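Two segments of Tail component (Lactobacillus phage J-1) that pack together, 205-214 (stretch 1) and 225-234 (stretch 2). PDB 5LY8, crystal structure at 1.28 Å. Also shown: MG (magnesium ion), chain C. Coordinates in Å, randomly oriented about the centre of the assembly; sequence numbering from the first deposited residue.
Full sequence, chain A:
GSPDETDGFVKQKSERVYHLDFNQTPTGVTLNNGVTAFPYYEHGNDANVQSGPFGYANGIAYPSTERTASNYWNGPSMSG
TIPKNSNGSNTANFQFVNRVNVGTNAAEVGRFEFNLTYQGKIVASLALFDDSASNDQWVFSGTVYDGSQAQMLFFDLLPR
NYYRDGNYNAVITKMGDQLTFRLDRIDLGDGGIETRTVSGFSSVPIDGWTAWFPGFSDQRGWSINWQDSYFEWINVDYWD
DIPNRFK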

ATOM      1  N   PRO A 205      14.687   3.043  10.081  1.00 12.42           N
ATOM      2  CA  PRO A 205      13.478   3.658  10.634  1.00 12.93           C
ATOM      3  C   PRO A 205      12.403   3.945   9.612  1.00 13.89           C
ATOM      4  O   PRO A 205      12.649   3.931   8.393  1.00 13.28           O
ATOM      5  CB  PRO A 205      13.996   4.969  11.231  1.00 14.04           C
ATOM      6  CG  PRO A 205      15.255   5.267  10.484  1.00 17.96           C
ATOM      7  CD  PRO A 205      15.775   4.026   9.893  1.00 14.04           C
ATOM      8  N   ILE A 206      11.218   4.263  10.116  1.00 12.54           N
ATOM      9  CA  ILE A 206      10.106   4.759   9.321  1.00 12.96           C
ATOM     10  C   ILE A 206       9.502   5.982  10.010  1.00 13.57           C
ATOM     11  O   ILE A 206       9.546   6.097  11.246  1.00 14.35           O
ATOM     12  CB  ILE A 206       9.035   3.717   8.914  1.00 15.32           C
ATOM     13  CG1 ILE A 206       8.444   3.069  10.129  1.00 15.22           C
ATOM     14  CG2 ILE A 206       9.570   2.680   7.871  1.00 14.62           C
ATOM     15  CD1 ILE A 206       7.148   2.391   9.829  1.00 18.91           C
ATOM     16  N   ASP A 207       8.903   6.887   9.219  1.00 12.41           N
ATOM     17  CA  ASP A 207       8.274   8.084   9.769  1.00 11.96           C
ATOM     18  C   ASP A 207       7.014   8.499   9.012  1.00 12.62           C
ATOM     19  O   ASP A 207       6.469   9.562   9.296  1.00 12.51           O
ATOM     20  CB  ASP A 207       9.266   9.275   9.834  1.00 13.53           C
ATOM     21  CG  ASP A 207       9.694   9.780   8.454  1.00 13.83           C
ATOM     22  OD1 ASP A 207       9.083   9.379   7.467  1.00 14.24           O
ATOM     23  OD2 ASP A 207      10.636  10.604   8.378  1.00 15.46           O
ATOM     24  N   GLY A 208       6.547   7.693   8.069  1.00 11.87           N
ATOM     25  CA  GLY A 208       5.389   8.104   7.297  1.00 11.49           C
ATOM     26  C   GLY A 208       4.800   6.987   6.490  1.00 11.28           C
ATOM     27  O   GLY A 208       5.408   5.924   6.318  1.00 10.66           O
ATOM     28  N   TRP A 209       3.590   7.253   5.977  1.00 11.31           N
ATOM     29  CA  TRP A 209       2.912   6.305   5.099  1.00 10.61           C
ATOM     30  C   TRP A 209       2.218   7.046   3.985  1.00 10.94           C
ATOM     31  O   TRP A 209       1.809   8.199   4.175  1.00 11.07           O
ATOM     32  CB  TRP A 209       1.901   5.438   5.887  1.00 11.21           C
ATOM     33  CG  TRP A 209       0.756   6.212   6.481  1.00 11.28           C
ATOM     34  CD1 TRP A 209       0.732   6.839   7.691  1.00 13.57           C
ATOM     35  CD2 TRP A 209      -0.532   6.432   5.889  1.00 10.84           C
ATOM     36  NE1 TRP A 209      -0.486   7.445   7.889  1.00 12.82           N
ATOM     37  CE2 TRP A 209      -1.277   7.216   6.794  1.00 13.49           C
ATOM     38  CE3 TRP A 209      -1.132   6.061   4.671  1.00 11.39           C
ATOM     39  CZ2 TRP A 209      -2.597   7.611   6.540  1.00 13.63           C
ATOM     40  CZ3 TRP A 209      -2.425   6.483   4.406  1.00 12.65           C
ATOM     41  CH2 TRP A 209      -3.159   7.204   5.358  1.00 13.80           C
ATOM     42  N   THR A 210       2.056   6.367   2.845  1.00  9.97           N
ATOM     43  CA  THR A 210       1.286   6.872   1.716  1.00  9.59           C
ATOM     44  C   THR A 210       0.481   5.732   1.124  1.00 10.70           C
ATOM     45  O   THR A 210       1.015   4.637   0.934  1.00 11.23           O
ATOM     46  CB  THR A 210       2.197   7.430   0.597  1.00 10.59           C
ATOM     47  OG1 THR A 210       2.931   8.559   1.084  1.00 11.38           O
ATOM     48  CG2 THR A 210       1.400   7.869  -0.658  1.00 11.28           C
ATOM     49  N   ALA A 211      -0.786   6.000   0.776  1.00  9.42           N
ATOM     50  CA  ALA A 211      -1.638   5.088   0.009  1.00  9.07           C
ATOM     51  C   ALA A 211      -1.952   5.797  -1.328  1.00  9.44           C
ATOM     52  O   ALA A 211      -2.364   6.972  -1.294  1.00 10.28           O
ATOM     53  CB  ALA A 211      -2.909   4.781   0.771  1.00  9.56           C
ATOM     54  N   TRP A 212      -1.744   5.124  -2.473  1.00  9.43           N
ATOM     55  CA  TRP A 212      -1.908   5.755  -3.781  1.00  9.24           C
ATOM     56  C   TRP A 212      -2.717   4.820  -4.657  1.00  9.82           C
ATOM     57  O   TRP A 212      -2.455   3.619  -4.700  1.00  9.26           O
ATOM     58  CB  TRP A 212      -0.515   6.052  -4.368  1.00  9.34           C
ATOM     59  CG  TRP A 212      -0.466   6.664  -5.734  1.00  9.19           C
ATOM     60  CD1 TRP A 212      -1.195   7.732  -6.199  1.00 10.78           C
ATOM     61  CD2 TRP A 212       0.385   6.258  -6.808  1.00  8.49           C
ATOM     62  NE1 TRP A 212      -0.828   8.031  -7.496  1.00  9.99           N
ATOM     63  CE2 TRP A 212       0.141   7.131  -7.895  1.00  9.83           C
ATOM     64  CE3 TRP A 212       1.319   5.219  -6.965  1.00  9.12           C
ATOM     65  CZ2 TRP A 212       0.839   7.033  -9.102  1.00 10.00           C
ATOM     66  CZ3 TRP A 212       1.995   5.114  -8.173  1.00  9.78           C
ATOM     67  CH2 TRP A 212       1.741   5.993  -9.233  1.00 10.46           C
ATOM     68  N   PHE A 213      -3.689   5.388  -5.406  1.00  9.22           N
ATOM     69  CA  PHE A 213      -4.636   4.601  -6.185  1.00  8.76           C
ATOM     70  C   PHE A 213      -4.740   5.084  -7.638  1.00 10.04           C
ATOM     71  O   PHE A 213      -5.763   5.631  -8.056  1.00 10.80           O
ATOM     72  CB  PHE A 213      -6.011   4.660  -5.525  1.00 10.23           C
ATOM     73  CG  PHE A 213      -6.056   4.119  -4.130  1.00  9.90           C
ATOM     74  CD1 PHE A 213      -5.754   4.933  -3.034  1.00 10.66           C
ATOM     75  CD2 PHE A 213      -6.343   2.789  -3.904  1.00 10.73           C
ATOM     76  CE1 PHE A 213      -5.804   4.428  -1.738  1.00 11.70           C
ATOM     77  CE2 PHE A 213      -6.363   2.279  -2.604  1.00 12.41           C
ATOM     78  CZ  PHE A 213      -6.082   3.102  -1.535  1.00 10.97           C
ATOM     79  N   PRO A 214      -3.706   4.858  -8.443  1.00  9.06           N
ATOM     80  CA  PRO A 214      -3.730   5.359  -9.825  1.00  9.60           C
ATOM     81  C   PRO A 214      -4.356   4.447 -10.873  1.00 11.74           C
ATOM     82  O   PRO A 214      -4.375   3.220 -10.751  1.00 11.27           O
ATOM     83  CB  PRO A 214      -2.236   5.534 -10.149  1.00 10.22           C
ATOM     84  CG  PRO A 214      -1.585   4.388  -9.356  1.00 11.22           C
ATOM     85  CD  PRO A 214      -2.363   4.339  -8.072  1.00  9.99           C
TER
HETATM   86 MG    MG C 302     -14.672   1.654   7.126  1.00 14.16          MG
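Stretch 2, residues 225-234: NWQDSYFEWI

The centre of the contact is the indole of Trp 226, which alone among the residues of stretch 2 touches three side chains of stretch 1. Its CH2 lies 3.7 Å from Ala 211 CB and 3.9 Å from Trp 209 CZ3, and its CE3 lies 3.6 Å from Phe 213 CE1. The three approaches differ in kind. Trp 209 and Trp 226 meet edge to edge, each closest atom lying near the plane of the other ring, whereas Phe 213 CZ sits over one face of the Trp 226 indole. The Phe 213 ring and the six-membered ring of Trp 226 have centroids 5.2 Å apart and planes inclined at 42°, an oblique pair. Trp 226 accordingly has the largest area covered by the opposing stretch, 82 Å²; its chi1 of 180° (t) and chi2 of 28° define the placement of the indole.

A second apolar cluster forms around Ile 206, in the loop preceding the strand of stretch 1. Its CD1 is 3.5 Å from Phe 231 CE1, and its CG1 is 4.0 Å from Trp 233 CH2. Trp 233 has its CA-to-CB bond sideways to stretch 1, but the end of its indole comes nearer and so reaches Ile 206.

The backbones explain this spacing. Residues 208-212 form a strand, and all of stretch 2 belongs to a strand that begins earlier in the chain. Their N-to-C directions differ by 160°, so the strands run nearly antiparallel, and their axes approach no closer than 9.9 Å. The distances from Trp 209 CA to Phe 231 CA, 8.9 Å, and from Ala 211 CA to Ser 229 CA, 9.4 Å, confirm the reversed register. No hydrogen bond crosses between the stretches: side chains fill the gap, burying 338 Å² in total. Alternation within stretch 1 is regular, with Trp 209, Ala 211 and Phe 213 directed toward stretch 2 and Thr 210 and Trp 212 away.

Polarity enters at Ser 229, whose CA-to-CB bond points toward stretch 1. Its OG lies 4.5 Å from Trp 209 CH2, a loose contact, and is hydrogen-bonded elsewhere in the structure. Farther out, Asn 225 and Gln 227 make no contact with stretch 1 but are joined by a hydrogen bond from Gln 227 NE2 to Asn 225 OD1 (2.8 Å, 167° at the hydrogen). Gln 227 O binds the magnesium ion MG at 2.3 Å. Water 1, 2.4 Å from MG, donates a hydrogen bond to Asp 228 OD1 over 2.7 Å, linking that carboxylate to the metal through its coordination shell.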

ATOM      1  N   ASN A 225     -11.913  -0.014  -3.795  1.00 10.65           N
ATOM      2  CA  ASN A 225     -12.317   0.827  -2.695  1.00 10.63           C
ATOM      3  C   ASN A 225     -11.498   0.469  -1.462  1.00 11.14           C
ATOM      4  O   ASN A 225     -10.906  -0.618  -1.406  1.00 11.18           O
ATOM      5  CB  ASN A 225     -13.828   0.850  -2.489  1.00 11.47           C
ATOM      6  CG  ASN A 225     -14.447  -0.406  -1.987  1.00 11.64           C
ATOM      7  OD1 ASN A 225     -14.058  -0.917  -0.929  1.00 12.21           O
ATOM      8  ND2 ASN A 225     -15.402  -0.938  -2.748  1.00 12.26           N
ATOM      9  N   TRP A 226     -11.402   1.397  -0.507  1.00 10.75           N
ATOM     10  CA  TRP A 226     -10.491   1.296   0.633  1.00 10.38           C
ATOM     11  C   TRP A 226     -11.348   1.499   1.865  1.00 10.97           C
ATOM     12  O   TRP A 226     -11.974   2.550   2.033  1.00 11.34           O
ATOM     13  CB  TRP A 226      -9.462   2.400   0.448  1.00 10.29           C
ATOM     14  CG  TRP A 226      -8.388   2.535   1.485  1.00  9.39           C
ATOM     15  CD1 TRP A 226      -7.854   1.559   2.285  1.00 10.09           C
ATOM     16  CD2 TRP A 226      -7.635   3.726   1.738  1.00  9.37           C
ATOM     17  NE1 TRP A 226      -6.808   2.081   3.025  1.00 10.37           N
ATOM     18  CE2 TRP A 226      -6.667   3.411   2.712  1.00 10.25           C
ATOM     19  CE3 TRP A 226      -7.710   5.046   1.258  1.00 10.84           C
ATOM     20  CZ2 TRP A 226      -5.787   4.374   3.220  1.00  9.76           C
ATOM     21  CZ3 TRP A 226      -6.825   5.990   1.740  1.00 10.79           C
ATOM     22  CH2 TRP A 226      -5.879   5.655   2.712  1.00 10.86           C
ATOM     23  N   GLN A 227     -11.463   0.448   2.692  1.00 10.26           N
ATOM     24  CA  GLN A 227     -12.457   0.423   3.766  1.00 10.82           C
ATOM     25  C   GLN A 227     -11.917   0.700   5.155  1.00 11.12           C
ATOM     26  O   GLN A 227     -12.707   1.014   6.049  1.00 12.19           O
ATOM     27  CB  GLN A 227     -13.234  -0.915   3.767  1.00 12.68           C
ATOM     28  CG  GLN A 227     -13.711  -1.310   2.358  1.00 14.46           C
ATOM     29  CD  GLN A 227     -14.894  -2.245   2.277  1.00 16.05           C
ATOM     30  OE1 GLN A 227     -15.417  -2.752   3.303  1.00 14.97           O
ATOM     31  NE2 GLN A 227     -15.361  -2.449   1.032  1.00 13.71           N
ATOM     32  N   ASP A 228     -10.599   0.605   5.358  1.00 11.13           N
ATOM     33  CA  ASP A 228     -10.031   0.785   6.685  1.00 10.31           C
ATOM     34  C   ASP A 228      -8.538   0.912   6.529  1.00 12.05           C
ATOM     35  O   ASP A 228      -7.941   0.305   5.625  1.00 11.46           O
ATOM     36  CB  ASP A 228     -10.362  -0.445   7.573  1.00 11.92           C
ATOM     37  CG  ASP A 228     -10.187  -0.194   9.058  1.00 12.58           C
ATOM     38  OD1 ASP A 228     -11.063   0.466   9.651  1.00 12.78           O
ATOM     39  OD2 ASP A 228      -9.119  -0.569   9.604  1.00 13.87           O
ATOM     40  N   SER A 229      -7.912   1.682   7.424  1.00 10.92           N
ATOM     41  CA  SER A 229      -6.462   1.818   7.433  1.00 10.42           C
ATOM     42  C   SER A 229      -5.976   2.015   8.856  1.00 11.57           C
ATOM     43  O   SER A 229      -6.549   2.830   9.586  1.00 12.69           O
ATOM     44  CB  SER A 229      -6.048   3.045   6.618  1.00 11.75           C
ATOM     45  OG  SER A 229      -4.638   3.135   6.443  1.00 11.78           O
ATOM     46  N   TYR A 230      -4.870   1.362   9.238  1.00 11.55           N
ATOM     47  CA  TYR A 230      -4.264   1.659  10.532  1.00 11.36           C
ATOM     48  C   TYR A 230      -2.825   1.246  10.508  1.00 12.12           C
ATOM     49  O   TYR A 230      -2.409   0.364   9.743  1.00 11.66           O
ATOM     50  CB  TYR A 230      -5.006   1.053  11.744  1.00 13.09           C
ATOM     51  CG  TYR A 230      -5.097  -0.447  11.780  1.00 13.22           C
ATOM     52  CD1 TYR A 230      -4.092  -1.215  12.366  1.00 15.08           C
ATOM     53  CD2 TYR A 230      -6.223  -1.101  11.301  1.00 13.13           C
ATOM     54  CE1 TYR A 230      -4.209  -2.598  12.471  1.00 15.14           C
ATOM     55  CE2 TYR A 230      -6.341  -2.487  11.379  1.00 14.40           C
ATOM     56  CZ  TYR A 230      -5.338  -3.228  11.977  1.00 16.51           C
ATOM     57  OH  TYR A 230      -5.449  -4.607  12.021  1.00 19.39           O
ATOM     58  N   PHE A 231      -2.066   1.839  11.427  1.00 12.00           N
ATOM     59  CA  PHE A 231      -0.682   1.467  11.656  1.00 11.24           C
ATOM     60  C   PHE A 231      -0.525   1.321  13.158  1.00 14.10           C
ATOM     61  O   PHE A 231      -0.987   2.193  13.917  1.00 13.51           O
ATOM     62  CB  PHE A 231       0.271   2.559  11.174  1.00 12.19           C
ATOM     63  CG  PHE A 231       1.730   2.275  11.478  1.00 12.56           C
ATOM     64  CD1 PHE A 231       2.549   1.681  10.530  1.00 13.05           C
ATOM     65  CD2 PHE A 231       2.270   2.566  12.733  1.00 13.66           C
ATOM     66  CE1 PHE A 231       3.894   1.424  10.815  1.00 13.51           C
ATOM     67  CE2 PHE A 231       3.604   2.275  13.025  1.00 15.26           C
ATOM     68  CZ  PHE A 231       4.411   1.729  12.067  1.00 14.67           C
ATOM     69  N   GLU A 232       0.104   0.228  13.589  1.00 12.39           N
ATOM     70  CA  GLU A 232       0.431  -0.003  14.985  1.00 13.08           C
ATOM     71  C   GLU A 232       1.867  -0.379  15.181  1.00 14.39           C
ATOM     72  O   GLU A 232       2.361  -1.264  14.490  1.00 14.17           O
ATOM     73  CB  GLU A 232      -0.400  -1.161  15.580  1.00 16.15           C
ATOM     74  CG  GLU A 232      -1.904  -1.041  15.548  1.00 23.19           C
ATOM     75  CD  GLU A 232      -2.627  -2.279  16.053  1.00 21.32           C
ATOM     76  OE1 GLU A 232      -3.770  -2.105  16.524  1.00 36.45           O
ATOM     77  OE2 GLU A 232      -2.129  -3.414  15.846  1.00 21.65           O
ATOM     78  N   TRP A 233       2.499   0.216  16.194  1.00 12.76           N
ATOM     79  CA  TRP A 233       3.766  -0.283  16.684  1.00 13.45           C
ATOM     80  C   TRP A 233       3.410  -1.529  17.505  1.00 15.89           C
ATOM     81  O   TRP A 233       2.418  -1.503  18.238  1.00 16.81           O
ATOM     82  CB  TRP A 233       4.442   0.732  17.599  1.00 13.88           C
ATOM     83  CG  TRP A 233       4.921   1.957  16.885  1.00 13.56           C
ATOM     84  CD1 TRP A 233       4.457   3.228  17.043  1.00 15.78           C
ATOM     85  CD2 TRP A 233       5.952   2.024  15.898  1.00 12.93           C
ATOM     86  NE1 TRP A 233       5.195   4.096  16.278  1.00 13.97           N
ATOM     87  CE2 TRP A 233       6.123   3.388  15.568  1.00 14.62           C
ATOM     88  CE3 TRP A 233       6.806   1.076  15.319  1.00 13.78           C
ATOM     89  CZ2 TRP A 233       7.066   3.820  14.629  1.00 14.07           C
ATOM     90  CZ3 TRP A 233       7.721   1.506  14.369  1.00 14.94           C
ATOM     91  CH2 TRP A 233       7.835   2.860  14.033  1.00 14.75           C
ATOM     92  N   ILE A 234       4.184  -2.607  17.378  1.00 15.80           N
ATOM     93  CA  ILE A 234       3.891  -3.836  18.119  1.00 17.94           C
ATOM     94  C   ILE A 234       5.113  -4.282  18.917  1.00 22.05           C
ATOM     95  O   ILE A 234       6.237  -3.830  18.653  1.00 21.42           O
ATOM     96  CB  ILE A 234       3.305  -4.953  17.230  1.00 20.94           C
ATOM     97  CG1 ILE A 234       4.338  -5.432  16.211  1.00 20.32           C
ATOM     98  CG2 ILE A 234       1.948  -4.548  16.583  1.00 22.30           C
ATOM     99  CD1 ILE A 234       3.894  -6.549  15.273  1.00 23.25           C
TER
HETATM  100  O   HOH W   1     -13.698   0.446   8.996  1.00 14.02           O
HETATM  101  O   HOH W   2     -16.567   2.047   8.691  1.00 20.69           O
HETATM  102  O   HOH W   3     -16.093  -0.307   6.844  1.00 19.12           O